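Local coordinates for protein agglutinin (Rhizoctonia solani, PDB 4G9M) that probably binds carbohydrates as a fungal lectin with a ricin-type beta-trefoil fold, and assembles as a domain-swapped dimer, at residues 13-17 and 132-136; 23-28 and 62-67; 34-38 and 119-124; 67-71 and 82-88; 75-81 and 123-128. One frame throughout, in Å; residues are numbered along the deposited sequence.

Contact 1 (13-17 and 132-136)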
# COMPACT_ATOMS: atom_id res chain seq x y z
N LYS B 13 -3.14 -14.90 1.86
CA LYS B 13 -2.57 -16.02 1.12
C LYS B 13 -1.22 -15.66 0.51
O LYS B 13 -1.11 -14.71 -0.27
CB LYS B 13 -3.54 -16.48 0.02
CG LYS B 13 -2.99 -17.65 -0.80
CD LYS B 13 -4.00 -18.09 -1.86
CE LYS B 13 -4.30 -16.97 -2.84
NZ LYS B 13 -3.15 -16.70 -3.75
N ASN B 14 -0.19 -16.42 0.85
CA ASN B 14 1.14 -16.10 0.33
C ASN B 14 1.17 -16.26 -1.19
O ASN B 14 0.74 -17.27 -1.73
CB ASN B 14 2.21 -16.96 0.99
CG ASN B 14 3.60 -16.48 0.68
OD1 ASN B 14 4.22 -16.93 -0.27
ND2 ASN B 14 4.09 -15.54 1.49
N VAL B 15 1.69 -15.24 -1.88
CA VAL B 15 1.72 -15.25 -3.34
C VAL B 15 2.57 -16.41 -3.90
O VAL B 15 2.20 -17.04 -4.88
CB VAL B 15 2.19 -13.87 -3.90
CG1 VAL B 15 2.54 -13.96 -5.39
CG2 VAL B 15 1.12 -12.79 -3.66
N SER B 16 3.69 -16.71 -3.25
CA SER B 16 4.56 -17.78 -3.72
C SER B 16 3.97 -19.18 -3.51
O SER B 16 3.97 -19.99 -4.43
CB SER B 16 5.93 -17.70 -3.05
OG SER B 16 6.80 -18.75 -3.48
N THR B 17 3.49 -19.45 -2.30
CA THR B 17 3.19 -20.82 -1.89
C THR B 17 1.73 -21.20 -2.01
O THR B 17 1.41 -22.38 -2.17
CB THR B 17 3.58 -21.07 -0.43
OG1 THR B 17 2.79 -20.22 0.42
CG2 THR B 17 5.06 -20.80 -0.20
N THR B 132 10.49 -10.39 -3.30
CA THR B 132 10.28 -11.74 -3.79
C THR B 132 8.84 -12.16 -3.48
O THR B 132 8.21 -11.61 -2.57
CB THR B 132 11.31 -12.74 -3.19
OG1 THR B 132 11.34 -12.60 -1.77
CG2 THR B 132 12.71 -12.45 -3.73
N ASP B 133 8.31 -13.11 -4.25
CA ASP B 133 6.90 -13.49 -4.12
C ASP B 133 6.51 -14.03 -2.73
O ASP B 133 5.36 -13.92 -2.33
CB ASP B 133 6.48 -14.48 -5.21
CG ASP B 133 6.30 -13.82 -6.56
OD1 ASP B 133 6.49 -12.59 -6.64
OD2 ASP B 133 5.96 -14.53 -7.54
N ASN B 134 7.47 -14.59 -1.99
CA ASN B 134 7.15 -15.08 -0.64
C ASN B 134 7.00 -13.94 0.36
O ASN B 134 6.64 -14.15 1.52
CB ASN B 134 8.21 -16.07 -0.15
CG ASN B 134 9.58 -15.43 -0.04
OD1 ASN B 134 10.06 -14.79 -0.98
ND2 ASN B 134 10.20 -15.57 1.12
N GLN B 135 7.25 -12.72 -0.11
CA GLN B 135 7.07 -11.52 0.71
C GLN B 135 5.86 -10.71 0.22
O GLN B 135 5.76 -9.51 0.48
CB GLN B 135 8.32 -10.64 0.67
CG GLN B 135 9.62 -11.40 0.86
CD GLN B 135 10.82 -10.47 0.88
OE1 GLN B 135 10.99 -9.65 -0.04
NE2 GLN B 135 11.63 -10.57 1.93
N LYS B 136 4.96 -11.38 -0.50
CA LYS B 136 3.75 -10.73 -1.00
C LYS B 136 2.57 -11.59 -0.61
O LYS B 136 2.67 -12.82 -0.63
CB LYS B 136 3.79 -10.57 -2.51
CG LYS B 136 4.89 -9.63 -3.00
CD LYS B 136 5.15 -9.81 -4.48
CE LYS B 136 6.50 -9.21 -4.85
NZ LYS B 136 6.94 -9.68 -6.19
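Residues 13-14 finish a strand, and at Val-15 the backbone leaves it for a helical bend that meets the short 3-10 turn at 133-134. Val-15 N donates to Lys-136 O over 2.9 Å in a nearly straight hydrogen bond. Ser-16 N makes a weak one to Asp-133 O at 3.4 Å; that carbonyl also takes Lys-136 N at 3.2 Å. Asn-14 works both ways: its ND2 reaches Asn-134 O at 2.9 Å, while its OD1 accepts weakly from Ser-16 N at 3.0 Å, holding its own bend. Val-15 lays CG2 against Lys-136 CB (3.7 Å) and CG1 against Asp-133 CG (3.9 Å). Lys-136 NZ forms salt bridges with Asp-133 OD1 (3.0 Å) and Asp-96. The sequence Gln-135, Lys-136, Trp-137 is the Gln-x-Trp signature of ricin-type trefoils. It leads into strand 137-141, which pairs antiparallel with strand 8-14, while Asn-134 hydrogen-bonds to Leu-113 at the end of strand 109-113.

Contact 2 (23-28 and 62-67)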
# COMPACT_ATOMS: atom_id res chain seq x y z
N LEU B 23 -1.93 -18.54 12.84
CA LEU B 23 -1.44 -18.46 14.20
C LEU B 23 -1.48 -19.84 14.84
O LEU B 23 -2.53 -20.47 14.89
CB LEU B 23 -2.28 -17.47 15.02
CG LEU B 23 -1.89 -17.29 16.48
CD1 LEU B 23 -0.49 -16.70 16.62
CD2 LEU B 23 -2.89 -16.40 17.18
N TRP B 24 -0.32 -20.31 15.31
CA TRP B 24 -0.13 -21.65 15.87
C TRP B 24 -1.17 -22.00 16.94
O TRP B 24 -1.25 -21.34 17.98
CB TRP B 24 1.29 -21.73 16.43
CG TRP B 24 1.65 -22.92 17.26
CD1 TRP B 24 1.47 -23.07 18.60
CD2 TRP B 24 2.33 -24.10 16.82
NE1 TRP B 24 1.96 -24.28 19.02
CE2 TRP B 24 2.50 -24.94 17.94
CE3 TRP B 24 2.81 -24.54 15.58
CZ2 TRP B 24 3.11 -26.18 17.86
CZ3 TRP B 24 3.42 -25.78 15.50
CH2 TRP B 24 3.57 -26.59 16.64
N ARG B 25 -2.00 -23.00 16.64
CA ARG B 25 -3.07 -23.47 17.52
C ARG B 25 -4.11 -22.40 17.90
O ARG B 25 -4.97 -22.63 18.75
CB ARG B 25 -2.50 -24.15 18.77
CG ARG B 25 -1.74 -25.45 18.49
CD ARG B 25 -1.64 -26.32 19.74
NE ARG B 25 -0.80 -25.75 20.78
CZ ARG B 25 0.43 -26.17 21.07
NH1 ARG B 25 0.96 -27.18 20.38
NH2 ARG B 25 1.13 -25.60 22.04
N GLY B 26 -4.05 -21.24 17.24
CA GLY B 26 -4.86 -20.09 17.60
C GLY B 26 -4.63 -19.61 19.02
O GLY B 26 -5.49 -18.96 19.62
N GLU B 27 -3.45 -19.90 19.56
CA GLU B 27 -3.15 -19.62 20.96
C GLU B 27 -2.88 -18.16 21.28
O GLU B 27 -2.21 -17.45 20.51
CB GLU B 27 -2.02 -20.52 21.46
CG GLU B 27 -2.46 -21.98 21.58
CD GLU B 27 -1.37 -22.92 22.05
OE1 GLU B 27 -0.19 -22.51 22.07
OE2 GLU B 27 -1.70 -24.07 22.40
N ALA B 28 -3.40 -17.71 22.42
CA ALA B 28 -3.33 -16.31 22.79
C ALA B 28 -2.06 -16.01 23.58
O ALA B 28 -1.78 -14.86 23.91
CB ALA B 28 -4.56 -15.91 23.58
N ASN B 62 -5.59 -11.48 15.18
CA ASN B 62 -6.11 -12.82 14.93
C ASN B 62 -7.54 -12.99 15.43
O ASN B 62 -7.86 -12.60 16.56
CB ASN B 62 -5.20 -13.89 15.54
CG ASN B 62 -5.54 -15.29 15.05
OD1 ASN B 62 -6.22 -16.05 15.74
ND2 ASN B 62 -5.06 -15.63 13.86
N VAL B 63 -8.41 -13.56 14.60
CA VAL B 63 -9.81 -13.71 14.97
C VAL B 63 -9.97 -14.67 16.15
O VAL B 63 -10.77 -14.44 17.07
CB VAL B 63 -10.68 -14.14 13.76
CG1 VAL B 63 -12.02 -14.67 14.22
CG2 VAL B 63 -10.86 -12.98 12.80
N LYS B 64 -9.18 -15.74 16.16
CA LYS B 64 -9.34 -16.74 17.22
C LYS B 64 -8.78 -16.29 18.57
O LYS B 64 -9.47 -16.38 19.59
CB LYS B 64 -8.71 -18.07 16.80
CG LYS B 64 -8.96 -19.21 17.77
CD LYS B 64 -9.18 -20.51 17.02
CE LYS B 64 -9.71 -21.62 17.92
NZ LYS B 64 -8.62 -22.30 18.69
N SER B 65 -7.55 -15.78 18.57
CA SER B 65 -6.84 -15.44 19.81
C SER B 65 -7.14 -14.05 20.38
O SER B 65 -7.05 -13.84 21.59
CB SER B 65 -5.34 -15.57 19.60
OG SER B 65 -4.87 -14.58 18.67
N GLY B 66 -7.45 -13.09 19.51
CA GLY B 66 -7.54 -11.70 19.92
C GLY B 66 -6.19 -11.01 20.04
O GLY B 66 -6.11 -9.83 20.40
N THR B 67 -5.11 -11.73 19.76
CA THR B 67 -3.79 -11.12 19.79
C THR B 67 -3.39 -10.63 18.41
O THR B 67 -4.05 -10.93 17.41
CB THR B 67 -2.73 -12.07 20.36
OG1 THR B 67 -2.69 -13.29 19.61
CG2 THR B 67 -3.03 -12.39 21.82
O HOH W 1 -0.82 -15.14 20.41
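Start with Ser-65, whose p rotamer swings OG back to donate to Thr-67 OG1 at 2.7 Å. Thr-67 is also p, and its hydroxyl donates a hydrogen bond to water 1 (OG1 to water O 2.7 Å). The water then donates to Glu-27 O, again at 2.7 Å, so a chain of hydroxyls and water links one loop to the carbonyl of the other. Leu-23 comes in from the end of its strand with chi1 t and chi2 p, which brings CD2 within 3.1 Å of Ser-65 OG, a tight fit. Its CB rests 3.5 Å from Asn-62 ND2, a nitrogen already bonded to Asn-44 O.

Gly-26 has positive phi, and a CB on it would run into Lys-64 CD; with only hydrogens there, the lysine's aliphatic chain, bent at chi2 (142°), can pass close by, CG lying 3.9 Å from Gly-26 O. Ala-28 CB touches Ser-65 O at 3.8 Å. Arg-25 and Glu-27 turn away and pair with each other through NE to OE2 at 2.5 Å.

Asn-62, chi1 t, points OD1 at Ser-65 N (3.1 Å), giving an Asx motif that folds the chain over as it leaves strand 58-62. The arrangement is two inter-strand loops of a beta-trefoil lying side by side.

Contact 3 (34-38 and 119-124)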
# COMPACT_ATOMS: atom_id res chain seq x y z
N ILE B 34 3.61 -17.43 14.39
CA ILE B 34 2.80 -17.23 13.19
C ILE B 34 3.57 -17.89 12.03
O ILE B 34 4.80 -17.83 11.97
CB ILE B 34 2.51 -15.73 12.96
CG1 ILE B 34 1.61 -15.21 14.10
CG2 ILE B 34 1.82 -15.52 11.63
CD1 ILE B 34 1.28 -13.73 14.01
N GLN B 35 2.84 -18.53 11.12
CA GLN B 35 3.47 -19.47 10.19
C GLN B 35 2.64 -19.59 8.93
O GLN B 35 1.53 -19.06 8.85
CB GLN B 35 3.59 -20.85 10.86
CG GLN B 35 2.24 -21.53 11.05
CD GLN B 35 2.28 -22.65 12.06
OE1 GLN B 35 3.36 -23.11 12.45
NE2 GLN B 35 1.11 -23.09 12.49
N GLY B 36 3.15 -20.32 7.94
CA GLY B 36 2.36 -20.63 6.76
C GLY B 36 1.67 -21.97 6.94
O GLY B 36 2.25 -22.88 7.53
N TYR B 37 0.43 -22.09 6.47
CA TYR B 37 -0.30 -23.35 6.62
C TYR B 37 -1.37 -23.47 5.52
O TYR B 37 -1.88 -22.47 5.03
CB TYR B 37 -0.95 -23.40 8.01
CG TYR B 37 -1.23 -24.80 8.56
CD1 TYR B 37 -2.32 -25.53 8.12
CD2 TYR B 37 -0.41 -25.37 9.52
CE1 TYR B 37 -2.59 -26.80 8.61
CE2 TYR B 37 -0.66 -26.65 10.02
CZ TYR B 37 -1.76 -27.35 9.56
OH TYR B 37 -2.05 -28.61 10.05
N LYS B 38 -1.68 -24.69 5.11
CA LYS B 38 -2.74 -24.90 4.12
C LYS B 38 -4.05 -24.32 4.63
O LYS B 38 -4.40 -24.50 5.79
CB LYS B 38 -2.91 -26.38 3.80
CG LYS B 38 -3.99 -26.68 2.77
CD LYS B 38 -4.07 -28.17 2.49
CE LYS B 38 -5.28 -28.51 1.62
NZ LYS B 38 -5.22 -29.91 1.09
N ALA B 119 5.50 -25.87 2.89
CA ALA B 119 5.21 -26.86 3.92
C ALA B 119 4.41 -26.25 5.06
O ALA B 119 4.59 -25.07 5.38
CB ALA B 119 6.49 -27.46 4.47
N ASN B 120 3.52 -27.03 5.67
CA ASN B 120 2.79 -26.53 6.84
C ASN B 120 3.81 -26.24 7.94
O ASN B 120 4.78 -26.97 8.09
CB ASN B 120 1.77 -27.56 7.35
CG ASN B 120 0.52 -27.66 6.48
OD1 ASN B 120 0.20 -26.76 5.70
ND2 ASN B 120 -0.20 -28.77 6.61
N GLU B 121 3.57 -25.16 8.69
CA GLU B 121 4.41 -24.75 9.83
C GLU B 121 5.71 -24.05 9.44
O GLU B 121 6.59 -23.81 10.29
CB GLU B 121 4.65 -25.88 10.84
CG GLU B 121 3.35 -26.44 11.42
CD GLU B 121 3.56 -27.43 12.55
OE1 GLU B 121 4.73 -27.73 12.88
OE2 GLU B 121 2.55 -27.92 13.10
N THR B 122 5.84 -23.70 8.17
CA THR B 122 6.96 -22.88 7.73
C THR B 122 6.88 -21.53 8.43
O THR B 122 5.85 -20.87 8.38
CB THR B 122 6.95 -22.65 6.21
OG1 THR B 122 7.13 -23.89 5.53
CG2 THR B 122 8.07 -21.69 5.81
N PRO B 123 7.97 -21.11 9.08
CA PRO B 123 7.93 -19.86 9.84
C PRO B 123 7.69 -18.64 8.98
O PRO B 123 8.12 -18.61 7.82
CB PRO B 123 9.33 -19.80 10.47
CG PRO B 123 9.80 -21.22 10.49
CD PRO B 123 9.25 -21.82 9.24
N VAL B 124 6.98 -17.66 9.53
CA VAL B 124 6.90 -16.33 8.95
C VAL B 124 7.84 -15.48 9.78
O VAL B 124 7.83 -15.56 11.01
CB VAL B 124 5.47 -15.80 9.01
CG1 VAL B 124 5.43 -14.35 8.58
CG2 VAL B 124 4.59 -16.65 8.13
O HOH W 2 6.16 -22.36 12.78
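Backbone bonds carry the pairing. Val-124 N donates to Ile-34 O at 3.3 Å and Gly-36 N to Thr-122 O at 2.8 Å; beyond these, Glu-121 N returns a bond to Gly-36 O at 2.9 Å. Between the first two sits the non-hydrogen-bonded antiparallel pair Gln-35 and Pro-123, with CA atoms 4.5 Å apart. The strand axes run at 133° to each other, a strongly twisted crossing.

This is the joint where the chain's last third meets its first: in the beta-trefoil, strand 32-37 pairs antiparallel with 20-23, 81-84 and 122-128. Strand 122-128 is introduced by a type II turn from Ala-119 to Thr-122, with Glu-121 at the position of positive phi.

Side-chain polar contacts come mostly from that turn. Asn-120 OD1 accepts from Lys-38 N at 2.9 Å, a side-chain bond next to the backbone pairing. Water 2 donates hydrogen bonds to Gln-35 OE1 and to Glu-121 O, both at 2.9 Å; Gln-35 NE2 is held by Asp-22.

The Tyr-37 ring supplies the aromatic contact: Asn-120 CB lies over its face, 4.0 Å from the centroid, in a CH-pi interaction. Val-124 CG2 packs on the backbone, 3.6 Å from Gln-35 C and 3.9 Å from Gly-36 N.

Contact 4 (67-71 and 82-88)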
# COMPACT_ATOMS: atom_id res chain seq x y z
N THR B 67 -5.11 -11.73 19.76
CA THR B 67 -3.79 -11.12 19.79
C THR B 67 -3.39 -10.63 18.41
O THR B 67 -4.05 -10.93 17.41
CB THR B 67 -2.73 -12.07 20.36
OG1 THR B 67 -2.69 -13.29 19.61
CG2 THR B 67 -3.03 -12.39 21.82
N TYR B 68 -2.30 -9.88 18.36
CA TYR B 68 -1.92 -9.18 17.16
C TYR B 68 -0.66 -9.73 16.52
O TYR B 68 0.17 -10.36 17.18
CB TYR B 68 -1.68 -7.70 17.48
CG TYR B 68 -2.91 -6.97 17.96
CD1 TYR B 68 -3.30 -7.03 19.29
CD2 TYR B 68 -3.71 -6.24 17.06
CE1 TYR B 68 -4.43 -6.35 19.73
CE2 TYR B 68 -4.85 -5.57 17.50
CZ TYR B 68 -5.20 -5.62 18.83
OH TYR B 68 -6.32 -4.96 19.27
N VAL B 69 -0.50 -9.45 15.23
CA VAL B 69 0.78 -9.69 14.57
C VAL B 69 1.83 -8.84 15.26
O VAL B 69 1.73 -7.61 15.29
CB VAL B 69 0.73 -9.33 13.08
CG1 VAL B 69 2.15 -9.21 12.48
CG2 VAL B 69 -0.11 -10.36 12.34
N GLY B 70 2.84 -9.51 15.81
CA GLY B 70 3.87 -8.82 16.56
C GLY B 70 5.21 -9.48 16.32
O GLY B 70 5.44 -10.11 15.28
N THR B 71 6.11 -9.32 17.29
CA THR B 71 7.46 -9.83 17.11
C THR B 71 8.01 -10.51 18.37
O THR B 71 7.64 -10.15 19.49
CB THR B 71 8.42 -8.71 16.64
OG1 THR B 71 9.72 -9.24 16.37
CG2 THR B 71 8.51 -7.61 17.68
N VAL B 82 5.11 -13.29 15.49
CA VAL B 82 4.40 -14.05 16.51
C VAL B 82 3.15 -13.32 16.96
O VAL B 82 3.00 -12.11 16.73
CB VAL B 82 5.28 -14.28 17.77
CG1 VAL B 82 6.53 -15.11 17.43
CG2 VAL B 82 5.65 -12.94 18.43
N GLY B 83 2.24 -14.06 17.59
CA GLY B 83 1.06 -13.46 18.20
C GLY B 83 1.44 -12.75 19.48
O GLY B 83 2.18 -13.29 20.30
N SER B 84 0.94 -11.53 19.67
CA SER B 84 1.40 -10.70 20.79
C SER B 84 0.28 -9.79 21.27
O SER B 84 -0.61 -9.42 20.50
CB SER B 84 2.58 -9.83 20.35
OG SER B 84 3.11 -9.06 21.43
N THR B 85 0.33 -9.42 22.55
CA THR B 85 -0.61 -8.45 23.09
C THR B 85 -0.12 -7.06 22.64
O THR B 85 -0.82 -6.05 22.78
CB THR B 85 -0.67 -8.55 24.64
OG1 THR B 85 -0.85 -9.92 25.02
CG2 THR B 85 -1.84 -7.80 25.19
N THR B 86 1.09 -7.02 22.10
CA THR B 86 1.64 -5.80 21.51
C THR B 86 1.75 -5.90 19.99
O THR B 86 2.63 -6.60 19.46
CB THR B 86 3.04 -5.47 22.08
OG1 THR B 86 2.99 -5.46 23.51
CG2 THR B 86 3.50 -4.09 21.58
N ALA B 87 0.87 -5.21 19.28
CA ALA B 87 0.92 -5.20 17.84
C ALA B 87 2.16 -4.49 17.32
O ALA B 87 2.56 -3.45 17.84
CB ALA B 87 -0.32 -4.49 17.27
N VAL B 88 2.78 -5.06 16.30
CA VAL B 88 3.69 -4.29 15.48
C VAL B 88 2.85 -3.53 14.43
O VAL B 88 2.15 -4.16 13.63
CB VAL B 88 4.71 -5.20 14.77
CG1 VAL B 88 5.44 -4.45 13.65
CG2 VAL B 88 5.69 -5.77 15.79
O HOH W 3 -0.10 -5.87 13.82
O HOH W 4 5.31 -7.40 19.45
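Val-82 exchanges two backbone bonds with Gly-70: its O accepts from Gly-70 N at 2.8 Å and its N donates to Gly-70 O at 3.2 Å, while its CG2 presses on Thr-71 C (3.4 Å). Gly-83 faces Val-69 in a non-hydrogen-bonded pair, its CA 3.4 Å from Tyr-68 O in a CA-H...O contact. At Ser-84 the bonds resume, O accepting from Tyr-68 N (2.8 Å) and N donating to Tyr-68 O (2.9 Å). Ser-84 OG takes Thr-86 N at 2.9 Å, an ST turn that swings the chain off the strand, and also bonds Glu-30. Thr-86 O receives water 4 (2.8 Å), which accepts from Thr-71 N at 3.0 Å. Ala-87 CB meets Tyr-68 CB at 3.5 Å, and Val-88 N returns to Val-69 O at 2.9 Å, its CG2 packing on Gly-70 CA (3.6 Å), where a CB would strike Ser-84 and Thr-86. The paired strands 68-71, bent at Val-69, and 81-84 form an antiparallel hairpin of the beta-trefoil, with 85-88 folding back on it.

Contact 5 (75-81 and 123-128)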
# COMPACT_ATOMS: atom_id res chain seq x y z
N ILE B 75 13.13 -6.16 15.99
CA ILE B 75 12.95 -6.53 14.59
C ILE B 75 14.26 -6.41 13.81
O ILE B 75 14.89 -5.34 13.77
CB ILE B 75 11.81 -5.70 13.92
CG1 ILE B 75 10.47 -6.05 14.56
CG2 ILE B 75 11.78 -5.95 12.43
CD1 ILE B 75 9.29 -5.19 14.06
N GLN B 76 14.68 -7.54 13.24
CA GLN B 76 15.90 -7.68 12.43
C GLN B 76 15.63 -8.84 11.52
O GLN B 76 14.60 -9.51 11.67
CB GLN B 76 17.11 -8.07 13.29
CG GLN B 76 17.52 -7.10 14.34
CD GLN B 76 18.77 -7.56 15.04
OE1 GLN B 76 19.43 -8.52 14.60
NE2 GLN B 76 19.11 -6.90 16.13
N ASN B 77 16.56 -9.14 10.61
CA ASN B 77 16.37 -10.27 9.71
C ASN B 77 16.18 -11.60 10.45
O ASN B 77 16.91 -11.89 11.40
CB ASN B 77 17.51 -10.38 8.72
CG ASN B 77 17.37 -9.41 7.56
OD1 ASN B 77 16.28 -9.23 7.02
ND2 ASN B 77 18.46 -8.79 7.16
N SER B 78 15.18 -12.35 10.01
CA SER B 78 14.85 -13.70 10.52
C SER B 78 14.23 -13.77 11.92
O SER B 78 14.01 -14.87 12.44
CB SER B 78 16.06 -14.64 10.40
OG SER B 78 16.58 -14.62 9.08
N VAL B 79 13.92 -12.63 12.52
CA VAL B 79 13.19 -12.61 13.77
C VAL B 79 11.77 -13.13 13.53
O VAL B 79 11.13 -12.76 12.55
CB VAL B 79 13.17 -11.19 14.41
CG1 VAL B 79 12.20 -11.11 15.58
CG2 VAL B 79 14.58 -10.80 14.88
N ASN B 80 11.28 -14.00 14.41
CA ASN B 80 9.95 -14.57 14.27
C ASN B 80 8.81 -13.56 14.35
O ASN B 80 8.77 -12.70 15.24
CB ASN B 80 9.71 -15.66 15.32
CG ASN B 80 10.47 -16.94 15.02
OD1 ASN B 80 9.91 -17.90 14.49
ND2 ASN B 80 11.75 -16.97 15.36
N VAL B 81 7.87 -13.68 13.42
CA VAL B 81 6.57 -13.03 13.56
C VAL B 81 5.72 -13.90 14.47
O VAL B 81 5.63 -15.11 14.27
CB VAL B 81 5.90 -12.86 12.19
CG1 VAL B 81 4.54 -12.21 12.33
CG2 VAL B 81 6.80 -12.03 11.28
N PRO B 123 7.97 -21.11 9.08
CA PRO B 123 7.93 -19.86 9.84
C PRO B 123 7.69 -18.64 8.98
O PRO B 123 8.12 -18.61 7.82
CB PRO B 123 9.33 -19.80 10.47
CG PRO B 123 9.80 -21.22 10.49
CD PRO B 123 9.25 -21.82 9.24
N VAL B 124 6.98 -17.66 9.53
CA VAL B 124 6.90 -16.33 8.95
C VAL B 124 7.84 -15.48 9.78
O VAL B 124 7.83 -15.56 11.01
CB VAL B 124 5.47 -15.80 9.01
CG1 VAL B 124 5.43 -14.35 8.58
CG2 VAL B 124 4.59 -16.65 8.13
N ILE B 125 8.67 -14.69 9.10
CA ILE B 125 9.74 -13.97 9.78
C ILE B 125 9.75 -12.53 9.27
O ILE B 125 9.19 -12.25 8.21
CB ILE B 125 11.12 -14.61 9.48
CG1 ILE B 125 11.34 -14.75 7.96
CG2 ILE B 125 11.25 -15.98 10.15
CD1 ILE B 125 12.78 -15.16 7.57
N TYR B 126 10.37 -11.63 10.03
CA TYR B 126 10.68 -10.30 9.48
C TYR B 126 11.90 -10.46 8.61
O TYR B 126 12.84 -11.18 8.98
CB TYR B 126 10.94 -9.26 10.60
CG TYR B 126 9.67 -8.97 11.35
CD1 TYR B 126 8.73 -8.10 10.83
CD2 TYR B 126 9.36 -9.62 12.53
CE1 TYR B 126 7.52 -7.87 11.48
CE2 TYR B 126 8.15 -9.39 13.19
CZ TYR B 126 7.24 -8.53 12.66
OH TYR B 126 6.03 -8.31 13.31
N TYR B 127 11.92 -9.81 7.45
CA TYR B 127 13.08 -9.97 6.56
C TYR B 127 13.15 -8.79 5.62
O TYR B 127 12.13 -8.22 5.25
CB TYR B 127 12.93 -11.25 5.75
CG TYR B 127 14.20 -11.95 5.26
CD1 TYR B 127 15.15 -12.46 6.16
CD2 TYR B 127 14.39 -12.19 3.91
CE1 TYR B 127 16.27 -13.16 5.70
CE2 TYR B 127 15.51 -12.89 3.45
CZ TYR B 127 16.45 -13.36 4.34
OH TYR B 127 17.54 -14.07 3.88
N ASN B 128 14.36 -8.44 5.21
CA ASN B 128 14.57 -7.33 4.29
C ASN B 128 13.68 -7.47 3.06
O ASN B 128 13.61 -8.54 2.47
CB ASN B 128 16.04 -7.28 3.86
CG ASN B 128 16.38 -6.02 3.09
OD1 ASN B 128 16.55 -4.95 3.68
ND2 ASN B 128 16.49 -6.14 1.78
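The large bump here is the ring of Tyr-126, and the hollow it fills is the concave side of the 75-81 loop. Ile-75 CD1 covers one face, 4.2 Å from the ring centroid, and Val-81 CG2 covers the opposite one at 3.7 Å, both as CH-pi contacts. Asn-80 O lies at the ring edge, and Val-79 CG1 touches CD2 of Tyr-126 at 4.4 Å. The hydroxyl at the far end bonds Gly-70 O. A smaller step is made by Ser-78 at the tip of a type II turn running from Gln-76 to Val-79: its OG abuts the Tyr-127 ring edge, 3.7 Å from CE1, while its O rests 3.8 Å from Ile-125 CG2.

Backbone bonds hold these shapes in register: Ser-78 N to Tyr-126 O (2.8 Å), Tyr-126 N to Val-79 O (2.9 Å) and Val-81 N to Val-124 O (3.1 Å). Asn-77 OD1 adds a side-chain bond from Asn-128 N at 2.8 Å.

Around this, strand 122-128 pairs antiparallel with 109-113, where Ile-125 bonds Asp-112, while Val-81 and Val-124 both bond Ile-34 of strand 32-37; Tyr-126 also packs on Val-69 of strand 68-71.

In the fold
Contact 1 ties the start of the chain to its end, and the other four lie nested inside the loop it closes. Its centre is about 22 Å from that of contact 2, on the opposite side of the chain's centre. Contacts 3, 4 and 5 all reach the same curled antiparallel sheet, which includes strands 32-37, 81-84 and 122-128, and 3 and 5 share Pro-123 and Val-124 on the last. Contacts 2 and 4 come in series, share Thr-67 and have centres about 10 Å apart, while contact 2 crosses 3, and 4 crosses 5, along the chain. Ile-34 reaches Val-69 and Val-82, and Tyr-126 Gly-70, so sequence-distant thirds interlock into one compact beta-trefoil with no helix.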